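Local structure of peptidoglycan glycosyltransferase (5UY7) at residues K273-S278 with Q424-T429; T290-G295 with A329-M334. The protein belongs to the penicillin-binding proteins, with a transpeptidase-type domain of the beta-lactamase clan built from an antiparallel sheet and packed helices. All coordinates share one frame; numbering follows the deposited sequence.

Contact 1: residues K273-S278 with Q424-T429; sequences KPFTVS and QVFTPT
On the helix that carries the lysine of what is probably the SxxK motif of penicillin-binding proteins, Phe275 and Ser278 meet Phe426, which lies in the loop just ahead of helix 428-442. Ser278 CB sits over one face of the Phe426 ring, 3.5 Å from its centroid and only 18° off the normal, a CH-pi contact displaced toward the rim, where CZ is nearest at 3.4 Å. A small residue suits this position because the aromatic face can come almost against the helix backbone. The opposite face of the ring is covered by Val425 CG1 from its own loop, and the ring is thus clamped between a methyl and a methylene. Phe275 meets it edge to edge, CD1 lying 3.9 Å from Phe426 CE2, the two side chains crossing at about a right angle. Lys273, one turn before Val277 on the same helix, has its NZ hydrogen-bonded to Ser270 OG and Asn326 OD1, an arrangement consistent with the active-site cluster of this family, whereas Ser278 belongs to the packing side. With OG anti to its carbonyl carbon (chi1 -68°), the hydroxyl turns back to Pro274 O at 2.7 Å. That carbonyl also accepts Ser278 N from the other face of its plane, so two bonds grip it, and the buried hydroxyl spends its proton inside its own helix. In the loop, Gln424 NE2 bonds Phe426 O at 2.8 Å with an N-H...O angle of 164°. Thr427 follows as N-cap of the next helix.

Contact 2: residues T290-G295 with A329-M334; sequences TLVETG and ATKIAM
Lys331 leaves its helix with CG anti to the carbonyl carbon (chi1 -69°) and then runs extended, which carries NZ over to the backbone of strand 291-293, where it gives a 2.7 Å hydrogen bond to Glu293 O. The ammonium approaches with a C=O...N angle of 152°, somewhat tilted from the carbonyl plane. A long, flexible lysine suits this partly exposed margin: its aliphatic part spans the gap and its charge meets a carbonyl rather than a carboxylate. The Glu293 carboxylate turns elsewhere, OE1 being hydrogen-bonded to Thr314 OG1 on the neighbouring strand. Deeper in, Val292 points toward the helix and splits its two methyls between two residues: CG1 lies 4.0 Å from Lys331 CB, and CG2 lies 4.1 Å from Ile332 CG1. The branched valine thus fills the angle between these successive helical side chains, sliding past the lysine in the opposite direction and crossing the isoleucine at about a right angle. Val317 of helix 317-323 touches both Val292 and Ile332. The axes of strand 291-293 and helix segment 329-333 approach to 8.8 Å at 117°; here a small two-stranded antiparallel sheet, 291-293 with 314-316, packs on helix 326-333 of the transpeptidase-type domain.

From the N terminus the chain first forms helix 201-217 and strands 222-229 and 235-241 of the main sheet, then reaches helix 273-282 and strand 291-293, which contact 2 joins to helix 326-333, closing a short loop with 33 residues between its segments. It continues through helices 338-347, 374-381 and 390-401 before reaching 424-429, where contact 1 closes a much wider loop of 145 intervening residues. Contact 2 falls wholly within that span, so the two nest and do not cross. Their centres are 16 Å apart, yet they touch: Thr276 CG2 lies 3.6 Å from Ala329 O, and Val277 CG2 lies 4.0 Å from Ile332 CD1. Helix 273-282 therefore lies between helix 326-333 and the start of helix 428-442.

Contact 1: residues K273-S278 with Q424-T429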
ATOM      1  N   LYS A 273       1.207   5.499   5.118  1.00 14.21           N
ATOM      2  CA  LYS A 273       2.397   6.058   5.755  1.00 13.74           C
ATOM      3  C   LYS A 273       3.590   6.123   4.805  1.00 14.06           C
ATOM      4  O   LYS A 273       4.326   7.130   4.850  1.00 15.08           O
ATOM      5  CB  LYS A 273       2.717   5.265   7.032  1.00 14.19           C
ATOM      6  CG  LYS A 273       1.689   5.510   8.128  1.00 13.37           C
ATOM      7  CD  LYS A 273       1.760   4.501   9.289  1.00 16.79           C
ATOM      8  CE  LYS A 273       0.761   4.909  10.353  1.00 16.26           C
ATOM      9  NZ  LYS A 273       0.484   3.846  11.396  1.00 18.60           N
ATOM     10  N   PRO A 274       3.827   5.147   3.922  1.00 14.27           N
ATOM     11  CA  PRO A 274       4.947   5.288   2.981  1.00 13.66           C
ATOM     12  C   PRO A 274       4.813   6.471   2.042  1.00 14.87           C
ATOM     13  O   PRO A 274       5.840   6.976   1.579  1.00 15.69           O
ATOM     14  CB  PRO A 274       4.925   3.962   2.213  1.00 13.77           C
ATOM     15  CG  PRO A 274       4.364   3.008   3.200  1.00 13.83           C
ATOM     16  CD  PRO A 274       3.286   3.769   3.886  1.00 14.60           C
ATOM     17  N   PHE A 275       3.592   6.918   1.731  1.00 15.68           N
ATOM     18  CA  PHE A 275       3.454   8.063   0.832  1.00 13.85           C
ATOM     19  C   PHE A 275       3.719   9.370   1.559  1.00 14.63           C
ATOM     20  O   PHE A 275       4.284  10.301   0.977  1.00 16.53           O
ATOM     21  CB  PHE A 275       2.067   8.078   0.179  1.00 14.82           C
ATOM     22  CG  PHE A 275       1.860   6.935  -0.768  1.00 16.59           C
ATOM     23  CD1 PHE A 275       2.539   6.895  -1.975  1.00 16.72           C
ATOM     24  CD2 PHE A 275       1.024   5.878  -0.436  1.00 19.61           C
ATOM     25  CE1 PHE A 275       2.387   5.822  -2.847  1.00 16.71           C
ATOM     26  CE2 PHE A 275       0.866   4.802  -1.305  1.00 17.78           C
ATOM     27  CZ  PHE A 275       1.549   4.780  -2.514  1.00 18.68           C
ATOM     28  N   THR A 276       3.306   9.462   2.824  1.00 14.84           N
ATOM     29  CA  THR A 276       3.682  10.611   3.644  1.00 14.72           C
ATOM     30  C   THR A 276       5.193  10.779   3.664  1.00 16.05           C
ATOM     31  O   THR A 276       5.718  11.881   3.446  1.00 15.92           O
ATOM     32  CB  THR A 276       3.157  10.421   5.067  1.00 15.78           C
ATOM     33  OG1 THR A 276       1.727  10.335   5.036  1.00 16.84           O
ATOM     34  CG2 THR A 276       3.563  11.593   5.953  1.00 17.70           C
ATOM     35  N   VAL A 277       5.904   9.673   3.902  1.00 14.86           N
ATOM     36  CA  VAL A 277       7.356   9.701   3.968  1.00 14.21           C
ATOM     37  C   VAL A 277       7.943   9.954   2.587  1.00 15.76           C
ATOM     38  O   VAL A 277       8.869  10.765   2.439  1.00 15.22           O
ATOM     39  CB  VAL A 277       7.875   8.391   4.586  1.00 13.70           C
ATOM     40  CG1 VAL A 277       9.367   8.227   4.327  1.00 17.27           C
ATOM     41  CG2 VAL A 277       7.572   8.368   6.075  1.00 15.60           C
ATOM     42  N   SER A 278       7.410   9.289   1.549  1.00 14.87           N
ATOM     43  CA  SER A 278       7.902   9.521   0.192  1.00 15.00           C
ATOM     44  C   SER A 278       7.878  11.003  -0.161  1.00 14.96           C
ATOM     45  O   SER A 278       8.854  11.546  -0.696  1.00 15.84           O
ATOM     46  CB  SER A 278       7.069   8.739  -0.826  1.00 15.10           C
ATOM     47  OG  SER A 278       7.260   7.342  -0.704  1.00 15.43           O
ATOM     48  N   GLN A 424       5.160  10.605 -13.329  1.00 19.25           N
ATOM     49  CA  GLN A 424       6.252  10.688 -12.368  1.00 18.37           C
ATOM     50  C   GLN A 424       5.722  11.274 -11.068  1.00 18.74           C
ATOM     51  O   GLN A 424       5.355  12.454 -11.013  1.00 23.23           O
ATOM     52  CB  GLN A 424       7.397  11.534 -12.909  1.00 19.49           C
ATOM     53  CG  GLN A 424       8.704  11.255 -12.176  1.00 19.75           C
ATOM     54  CD  GLN A 424       9.293   9.911 -12.572  1.00 19.84           C
ATOM     55  OE1 GLN A 424       9.197   9.502 -13.735  1.00 24.60           O
ATOM     56  NE2 GLN A 424       9.914   9.220 -11.613  1.00 19.13           N
ATOM     57  N   VAL A 425       5.678  10.451 -10.029  1.00 15.88           N
ATOM     58  CA  VAL A 425       5.150  10.833  -8.722  1.00 17.74           C
ATOM     59  C   VAL A 425       6.264  11.250  -7.776  1.00 17.44           C
ATOM     60  O   VAL A 425       6.160  12.268  -7.088  1.00 19.38           O
ATOM     61  CB  VAL A 425       4.328   9.673  -8.130  1.00 19.71           C
ATOM     62  CG1 VAL A 425       3.902  10.011  -6.710  1.00 19.89           C
ATOM     63  CG2 VAL A 425       3.116   9.420  -9.007  1.00 19.24           C
ATOM     64  N   PHE A 426       7.345  10.471  -7.737  1.00 16.13           N
ATOM     65  CA  PHE A 426       8.525  10.747  -6.928  1.00 15.28           C
ATOM     66  C   PHE A 426       9.760  10.544  -7.799  1.00 14.99           C
ATOM     67  O   PHE A 426       9.683   9.960  -8.882  1.00 16.25           O
ATOM     68  CB  PHE A 426       8.591   9.815  -5.698  1.00 15.72           C
ATOM     69  CG  PHE A 426       7.334   9.808  -4.869  1.00 15.52           C
ATOM     70  CD1 PHE A 426       6.899  10.963  -4.241  1.00 18.55           C
ATOM     71  CD2 PHE A 426       6.604   8.645  -4.694  1.00 18.07           C
ATOM     72  CE1 PHE A 426       5.737  10.962  -3.475  1.00 18.42           C
ATOM     73  CE2 PHE A 426       5.438   8.633  -3.926  1.00 18.16           C
ATOM     74  CZ  PHE A 426       5.003   9.794  -3.319  1.00 17.69           C
ATOM     75  N   THR A 427      10.915  11.028  -7.337  1.00 16.42           N
ATOM     76  CA  THR A 427      12.149  10.719  -8.041  1.00 16.73           C
ATOM     77  C   THR A 427      12.545   9.269  -7.785  1.00 17.53           C
ATOM     78  O   THR A 427      12.088   8.648  -6.821  1.00 18.30           O
ATOM     79  CB  THR A 427      13.289  11.629  -7.591  1.00 19.96           C
ATOM     80  OG1 THR A 427      13.531  11.416  -6.194  1.00 20.47           O
ATOM     81  CG2 THR A 427      12.957  13.091  -7.845  1.00 20.18           C
ATOM     82  N   PRO A 428      13.381   8.695  -8.654  1.00 16.73           N
ATOM     83  CA  PRO A 428      13.865   7.329  -8.395  1.00 16.92           C
ATOM     84  C   PRO A 428      14.583   7.201  -7.065  1.00 15.80           C
ATOM     85  O   PRO A 428      14.475   6.163  -6.402  1.00 18.43           O
ATOM     86  CB  PRO A 428      14.812   7.068  -9.576  1.00 20.67           C
ATOM     87  CG  PRO A 428      14.306   7.961 -10.671  1.00 21.75           C
ATOM     88  CD  PRO A 428      13.759   9.186  -9.998  1.00 18.36           C
ATOM     89  N   THR A 429      15.327   8.233  -6.660  1.00 18.37           N
ATOM     90  CA  THR A 429      16.040   8.170  -5.384  1.00 18.55           C
ATOM     91  C   THR A 429      15.066   8.005  -4.229  1.00 17.75           C
ATOM     92  O   THR A 429      15.243   7.136  -3.360  1.00 18.85           O
ATOM     93  CB  THR A 429      16.881   9.428  -5.201  1.00 23.20           C
ATOM     94  OG1 THR A 429      17.934   9.433  -6.174  1.00 28.53           O
ATOM     95  CG2 THR A 429      17.474   9.469  -3.798  1.00 26.55           C
TER

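Contact 2: residues T290-G295 with A329-M334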
ATOM      1  N   THR A 290      16.967  11.393   9.162  1.00 18.42           N
ATOM      2  CA  THR A 290      16.426  12.446  10.013  1.00 18.85           C
ATOM      3  C   THR A 290      15.761  11.840  11.242  1.00 20.30           C
ATOM      4  O   THR A 290      15.028  10.856  11.142  1.00 20.34           O
ATOM      5  CB  THR A 290      15.415  13.279   9.230  1.00 18.94           C
ATOM      6  OG1 THR A 290      16.092  13.995   8.187  1.00 20.39           O
ATOM      7  CG2 THR A 290      14.689  14.265  10.149  1.00 23.27           C
ATOM      8  N   LEU A 291      16.027  12.432  12.406  1.00 19.47           N
ATOM      9  CA  LEU A 291      15.421  11.950  13.644  1.00 20.46           C
ATOM     10  C   LEU A 291      14.043  12.564  13.842  1.00 20.76           C
ATOM     11  O   LEU A 291      13.830  13.755  13.587  1.00 24.03           O
ATOM     12  CB  LEU A 291      16.307  12.280  14.842  1.00 22.58           C
ATOM     13  CG  LEU A 291      17.693  11.634  14.824  1.00 23.19           C
ATOM     14  CD1 LEU A 291      18.428  11.933  16.120  1.00 28.25           C
ATOM     15  CD2 LEU A 291      17.592  10.132  14.593  1.00 27.39           C
ATOM     16  N   VAL A 292      13.109  11.739  14.312  1.00 20.00           N
ATOM     17  CA  VAL A 292      11.734  12.134  14.602  1.00 19.11           C
ATOM     18  C   VAL A 292      11.424  11.665  16.016  1.00 20.65           C
ATOM     19  O   VAL A 292      11.497  10.462  16.300  1.00 22.98           O
ATOM     20  CB  VAL A 292      10.737  11.521  13.603  1.00 20.04           C
ATOM     21  CG1 VAL A 292       9.318  12.018  13.878  1.00 23.82           C
ATOM     22  CG2 VAL A 292      11.164  11.828  12.170  1.00 20.45           C
ATOM     23  N   GLU A 293      11.075  12.601  16.893  1.00 21.30           N
ATOM     24  CA  GLU A 293      10.820  12.293  18.296  1.00 23.96           C
ATOM     25  C   GLU A 293       9.368  11.863  18.463  1.00 24.31           C
ATOM     26  O   GLU A 293       8.455  12.665  18.239  1.00 25.81           O
ATOM     27  CB  GLU A 293      11.116  13.504  19.179  1.00 23.37           C
ATOM     28  CG  GLU A 293      12.533  14.044  19.033  1.00 33.60           C
ATOM     29  CD  GLU A 293      13.606  13.062  19.493  1.00 48.96           C
ATOM     30  OE1 GLU A 293      13.274  12.067  20.178  1.00 44.60           O
ATOM     31  OE2 GLU A 293      14.791  13.294  19.167  1.00 53.52           O
ATOM     32  N   THR A 294       9.150  10.607  18.860  1.00 23.47           N
ATOM     33  CA  THR A 294       7.798  10.155  19.159  1.00 20.42           C
ATOM     34  C   THR A 294       7.570   9.876  20.640  1.00 26.00           C
ATOM     35  O   THR A 294       6.428   9.594  21.027  1.00 26.81           O
ATOM     36  CB  THR A 294       7.433   8.902  18.337  1.00 20.92           C
ATOM     37  OG1 THR A 294       8.073   7.737  18.879  1.00 21.51           O
ATOM     38  CG2 THR A 294       7.839   9.073  16.876  1.00 20.63           C
ATOM     39  N   GLY A 295       8.610   9.954  21.471  1.00 27.77           N
ATOM     40  CA  GLY A 295       8.437   9.873  22.915  1.00 29.19           C
ATOM     41  C   GLY A 295       7.763   8.591  23.363  1.00 28.16           C
ATOM     42  O   GLY A 295       8.055   7.495  22.871  1.00 27.50           O
ATOM     43  N   ALA A 329       4.486   9.754  11.533  1.00 15.41           N
ATOM     44  CA  ALA A 329       3.872  10.183  10.280  1.00 16.72           C
ATOM     45  C   ALA A 329       3.330  11.600  10.399  1.00 17.95           C
ATOM     46  O   ALA A 329       3.494  12.418   9.484  1.00 19.26           O
ATOM     47  CB  ALA A 329       2.753   9.208   9.889  1.00 16.00           C
ATOM     48  N   THR A 330       2.689  11.909  11.531  1.00 17.12           N
ATOM     49  CA  THR A 330       2.133  13.239  11.749  1.00 16.76           C
ATOM     50  C   THR A 330       3.225  14.297  11.746  1.00 19.68           C
ATOM     51  O   THR A 330       3.090  15.337  11.095  1.00 20.38           O
ATOM     52  CB  THR A 330       1.371  13.273  13.073  1.00 17.84           C
ATOM     53  OG1 THR A 330       0.234  12.406  12.988  1.00 19.39           O
ATOM     54  CG2 THR A 330       0.910  14.706  13.402  1.00 19.67           C
ATOM     55  N   LYS A 331       4.313  14.055  12.479  1.00 18.51           N
ATOM     56  CA  LYS A 331       5.339  15.089  12.581  1.00 17.56           C
ATOM     57  C   LYS A 331       6.018  15.316  11.238  1.00 19.55           C
ATOM     58  O   LYS A 331       6.354  16.457  10.891  1.00 21.07           O
ATOM     59  CB  LYS A 331       6.355  14.726  13.668  1.00 19.12           C
ATOM     60  CG  LYS A 331       5.745  14.796  15.076  1.00 21.17           C
ATOM     61  CD  LYS A 331       6.806  14.712  16.144  1.00 23.73           C
ATOM     62  CE  LYS A 331       6.192  14.834  17.523  1.00 28.88           C
ATOM     63  NZ  LYS A 331       7.254  15.049  18.532  1.00 31.15           N
ATOM     64  N   ILE A 332       6.204  14.247  10.462  1.00 18.43           N
ATOM     65  CA  ILE A 332       6.730  14.394   9.111  1.00 16.10           C
ATOM     66  C   ILE A 332       5.736  15.152   8.236  1.00 17.37           C
ATOM     67  O   ILE A 332       6.113  16.053   7.478  1.00 18.84           O
ATOM     68  CB  ILE A 332       7.074  13.005   8.544  1.00 17.84           C
ATOM     69  CG1 ILE A 332       8.274  12.426   9.297  1.00 17.10           C
ATOM     70  CG2 ILE A 332       7.348  13.082   7.062  1.00 17.59           C
ATOM     71  CD1 ILE A 332       8.538  10.936   8.951  1.00 16.66           C
ATOM     72  N   ALA A 333       4.445  14.830   8.359  1.00 15.53           N
ATOM     73  CA  ALA A 333       3.435  15.543   7.583  1.00 19.16           C
ATOM     74  C   ALA A 333       3.424  17.031   7.895  1.00 21.87           C
ATOM     75  O   ALA A 333       3.137  17.846   7.010  1.00 21.60           O
ATOM     76  CB  ALA A 333       2.048  14.952   7.852  1.00 18.37           C
ATOM     77  N   MET A 334       3.728  17.411   9.138  1.00 19.41           N
ATOM     78  CA  MET A 334       3.679  18.822   9.504  1.00 20.39           C
ATOM     79  C   MET A 334       4.807  19.643   8.884  1.00 24.44           C
ATOM     80  O   MET A 334       4.757  20.874   8.960  1.00 27.92           O
ATOM     81  CB  MET A 334       3.684  18.962  11.029  1.00 23.61           C
ATOM     82  CG  MET A 334       2.424  18.415  11.698  1.00 28.85           C
ATOM     83  SD  MET A 334       0.909  19.278  11.212  1.00 37.31           S
ATOM     84  CE  MET A 334       0.193  18.116  10.063  1.00 25.88           C
TER